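Local structure of conserved hypothetical protein (Agrobacterium tumefaciens, 2FEX) at residues L86-R89 against F90-D94. The protein is of unknown function but belongs to the DJ-1/PfpI family, whose members share an alpha/beta fold related to class I glutamine amidotransferases. Sequence-based numbering, arbitrary orientation. Where two conformers were deposited one is given.
Sequences LVKR and FRDRD
The last turns of helix 84-92, which links parallel neighbours 66-69 and 96-100 of the central sheet in a beta-alpha-beta crossover of this DJ-1/PfpI fold, bring Lys88 to Asp92 toward solvent and Leu86 and Phe90 onto the sheet, with Val87 against Arg91 as third pair. Lys88 and Asp92 form a salt bridge: NZ of Lys88 lies 2.9 Å from OD2 of Asp92, on that oxygen's syn side, with a weak second bond to OD1 at 3.4 Å. The lysine chain is extended until its last torsion (chi4 38°) bends the ammonium toward the carboxylate. Methyl CD1 of Leu86 runs alongside the ring of Phe90, 3.7 Å from CE1, while O of Leu86 sits in plane at the ring edge, 3.4 Å from CD1 of Phe90; both side chains rest on Leu67. CG of Arg91 packs 4.0 Å from CG1 of Val87; the arginine then bends, and its NH1 hydrogen-bonds O of Gly148. Arg89 runs straight to CD, then bends (chi3 -28°), laying its guanidinium beside Leu86, where NH1 bonds O of Tyr56 and Leu59. A Schellman motif, with Asp94 as C-prime residue, closes the helix: N of Asp94 bonds O of Arg91 at 2.9 Å, and the positive phi (56°) turns N of Arg95 back to O of Phe90.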
ATOM      1  N   LEU A  86      19.216 -10.728  12.356  1.00 14.36           N
ATOM      2  CA  LEU A  86      18.658  -9.362  12.310  1.00 13.52           C
ATOM      3  C   LEU A  86      17.657  -9.168  13.453  1.00 14.14           C
ATOM      4  O   LEU A  86      17.735  -8.188  14.208  1.00 14.03           O
ATOM      5  CB  LEU A  86      17.962  -9.170  10.961  1.00 13.95           C
ATOM      6  CG  LEU A  86      17.307  -7.818  10.759  1.00 13.30           C
ATOM      7  CD1 LEU A  86      18.306  -6.621  10.867  1.00 14.76           C
ATOM      8  CD2 LEU A  86      16.610  -7.713   9.441  1.00 17.22           C
ATOM      9  N   VAL A  87      16.742 -10.121  13.618  1.00 12.91           N
ATOM     10  CA  VAL A  87      15.739  -9.958  14.665  1.00 15.21           C
ATOM     11  C   VAL A  87      16.391  -9.943  16.053  1.00 15.57           C
ATOM     12  O   VAL A  87      16.058  -9.089  16.892  1.00 16.60           O
ATOM     13  CB  VAL A  87      14.666 -11.039  14.526  1.00 14.26           C
ATOM     14  CG1 VAL A  87      13.762 -11.116  15.768  1.00 16.34           C
ATOM     15  CG2 VAL A  87      13.844 -10.758  13.290  1.00 13.75           C
ATOM     16  N   LYS A  88      17.306 -10.879  16.276  1.00 15.60           N
ATOM     17  CA  LYS A  88      18.037 -10.946  17.576  1.00 17.72           C
ATOM     18  C   LYS A  88      18.791  -9.634  17.865  1.00 18.16           C
ATOM     19  O   LYS A  88      18.754  -9.143  18.984  1.00 17.55           O
ATOM     20  CB  LYS A  88      18.934 -12.173  17.650  1.00 18.62           C
ATOM     21  CG  LYS A  88      19.677 -12.312  19.011  1.00 23.74           C
ATOM     22  CD  LYS A  88      20.369 -13.643  19.119  1.00 29.05           C
ATOM     23  CE  LYS A  88      21.207 -13.775  20.406  1.00 29.76           C
ATOM     24  NZ  LYS A  88      20.609 -13.146  21.637  1.00 32.05           N
ATOM     25  N   ARG A  89      19.473  -9.094  16.857  1.00 16.56           N
ATOM     26  CA  ARG A  89      20.185  -7.819  16.973  1.00 17.68           C
ATOM     27  C   ARG A  89      19.256  -6.732  17.531  1.00 17.30           C
ATOM     28  O   ARG A  89      19.608  -6.019  18.448  1.00 17.84           O
ATOM     29  CB  ARG A  89      20.789  -7.405  15.602  1.00 17.81           C
ATOM     30  CG  ARG A  89      21.666  -6.144  15.551  1.00 20.01           C
ATOM     31  CD  ARG A  89      22.275  -5.841  14.117  1.00 16.82           C
ATOM     32  NE  ARG A  89      22.456  -7.045  13.304  1.00 20.48           N
ATOM     33  CZ  ARG A  89      22.219  -7.114  12.001  1.00 20.91           C
ATOM     34  NH1 ARG A  89      21.819  -6.066  11.340  1.00 19.21           N
ATOM     35  NH2 ARG A  89      22.394  -8.246  11.351  1.00 29.46           N
ATOM     36  N   PHE A  90      18.074  -6.627  16.940  1.00 16.09           N
ATOM     37  CA  PHE A  90      17.073  -5.632  17.358  1.00 16.42           C
ATOM     38  C   PHE A  90      16.455  -5.921  18.728  1.00 16.41           C
ATOM     39  O   PHE A  90      16.335  -5.018  19.582  1.00 16.11           O
ATOM     40  CB  PHE A  90      16.032  -5.447  16.236  1.00 15.24           C
ATOM     41  CG  PHE A  90      16.487  -4.481  15.205  1.00 14.02           C
ATOM     42  CD1 PHE A  90      17.486  -4.841  14.290  1.00 16.12           C
ATOM     43  CD2 PHE A  90      16.033  -3.132  15.249  1.00 16.77           C
ATOM     44  CE1 PHE A  90      17.961  -3.881  13.339  1.00 17.41           C
ATOM     45  CE2 PHE A  90      16.478  -2.176  14.350  1.00 21.38           C
ATOM     46  CZ  PHE A  90      17.465  -2.533  13.383  1.00 17.50           C
ATOM     47  N   ARG A  91      16.063  -7.183  18.935  1.00 16.57           N
ATOM     48  CA  ARG A  91      15.434  -7.573  20.220  1.00 18.87           C
ATOM     49  C   ARG A  91      16.393  -7.375  21.379  1.00 19.25           C
ATOM     50  O   ARG A  91      15.979  -6.967  22.501  1.00 19.83           O
ATOM     51  CB  ARG A  91      14.956  -9.030  20.186  1.00 18.70           C
ATOM     52  CG  ARG A  91      13.750  -9.174  19.316  1.00 23.87           C
ATOM     53  CD  ARG A  91      12.538  -8.666  20.081  1.00 31.51           C
ATOM     54  NE  ARG A  91      12.245  -9.609  21.160  1.00 35.65           N
ATOM     55  CZ  ARG A  91      11.400  -9.395  22.161  1.00 40.39           C
ATOM     56  NH1 ARG A  91      10.778  -8.219  22.297  1.00 37.07           N
ATOM     57  NH2 ARG A  91      11.197 -10.373  23.038  1.00 40.33           N
ATOM     58  N   ASP A  92      17.673  -7.667  21.147  1.00 19.00           N
ATOM     59  CA  ASP A  92      18.664  -7.548  22.236  1.00 20.88           C
ATOM     60  C   ASP A  92      18.839  -6.082  22.663  1.00 21.91           C
ATOM     61  O   ASP A  92      19.274  -5.836  23.764  1.00 24.20           O
ATOM     62  CB  ASP A  92      20.015  -8.166  21.856  1.00 19.68           C
ATOM     63  CG  ASP A  92      20.013  -9.679  21.910  1.00 22.11           C
ATOM     64  OD1 ASP A  92      19.011 -10.293  22.366  1.00 23.17           O
ATOM     65  OD2 ASP A  92      21.021 -10.272  21.457  1.00 23.72           O
ATOM     66  N   ARG A  93      18.496  -5.136  21.791  1.00 21.76           N
ATOM     67  CA  ARG A  93      18.578  -3.696  22.035  0.50 23.09           C
ATOM     68  C   ARG A  93      17.212  -3.170  22.497  1.00 22.82           C
ATOM     69  O   ARG A  93      17.012  -1.950  22.563  1.00 24.35           O
ATOM     70  CB  ARG A  93      19.068  -2.991  20.741  0.50 23.26           C
ATOM     71  CG  ARG A  93      19.170  -1.464  20.750  0.50 27.10           C
ATOM     72  CD  ARG A  93      20.230  -0.882  21.716  0.50 27.08           C
ATOM     73  NE  ARG A  93      20.025   0.557  21.941  0.50 28.84           N
ATOM     74  CZ  ARG A  93      18.960   1.077  22.559  0.50 26.36           C
ATOM     75  NH1 ARG A  93      17.994   0.299  23.007  0.50 24.74           N
ATOM     76  NH2 ARG A  93      18.839   2.386  22.724  0.50 26.54           N
ATOM     77  N   ASP A  94      16.289  -4.084  22.768  1.00 20.71           N
ATOM     78  CA  ASP A  94      14.928  -3.734  23.183  1.00 22.02           C
ATOM     79  C   ASP A  94      14.241  -2.822  22.168  1.00 19.96           C
ATOM     80  O   ASP A  94      13.463  -1.913  22.543  1.00 22.23           O
ATOM     81  CB  ASP A  94      14.945  -3.072  24.592  1.00 24.40           C
ATOM     82  CG  ASP A  94      15.296  -4.084  25.713  1.00 31.65           C
ATOM     83  OD1 ASP A  94      14.821  -5.259  25.643  1.00 38.02           O
ATOM     84  OD2 ASP A  94      16.008  -3.702  26.681  1.00 40.18           O
TER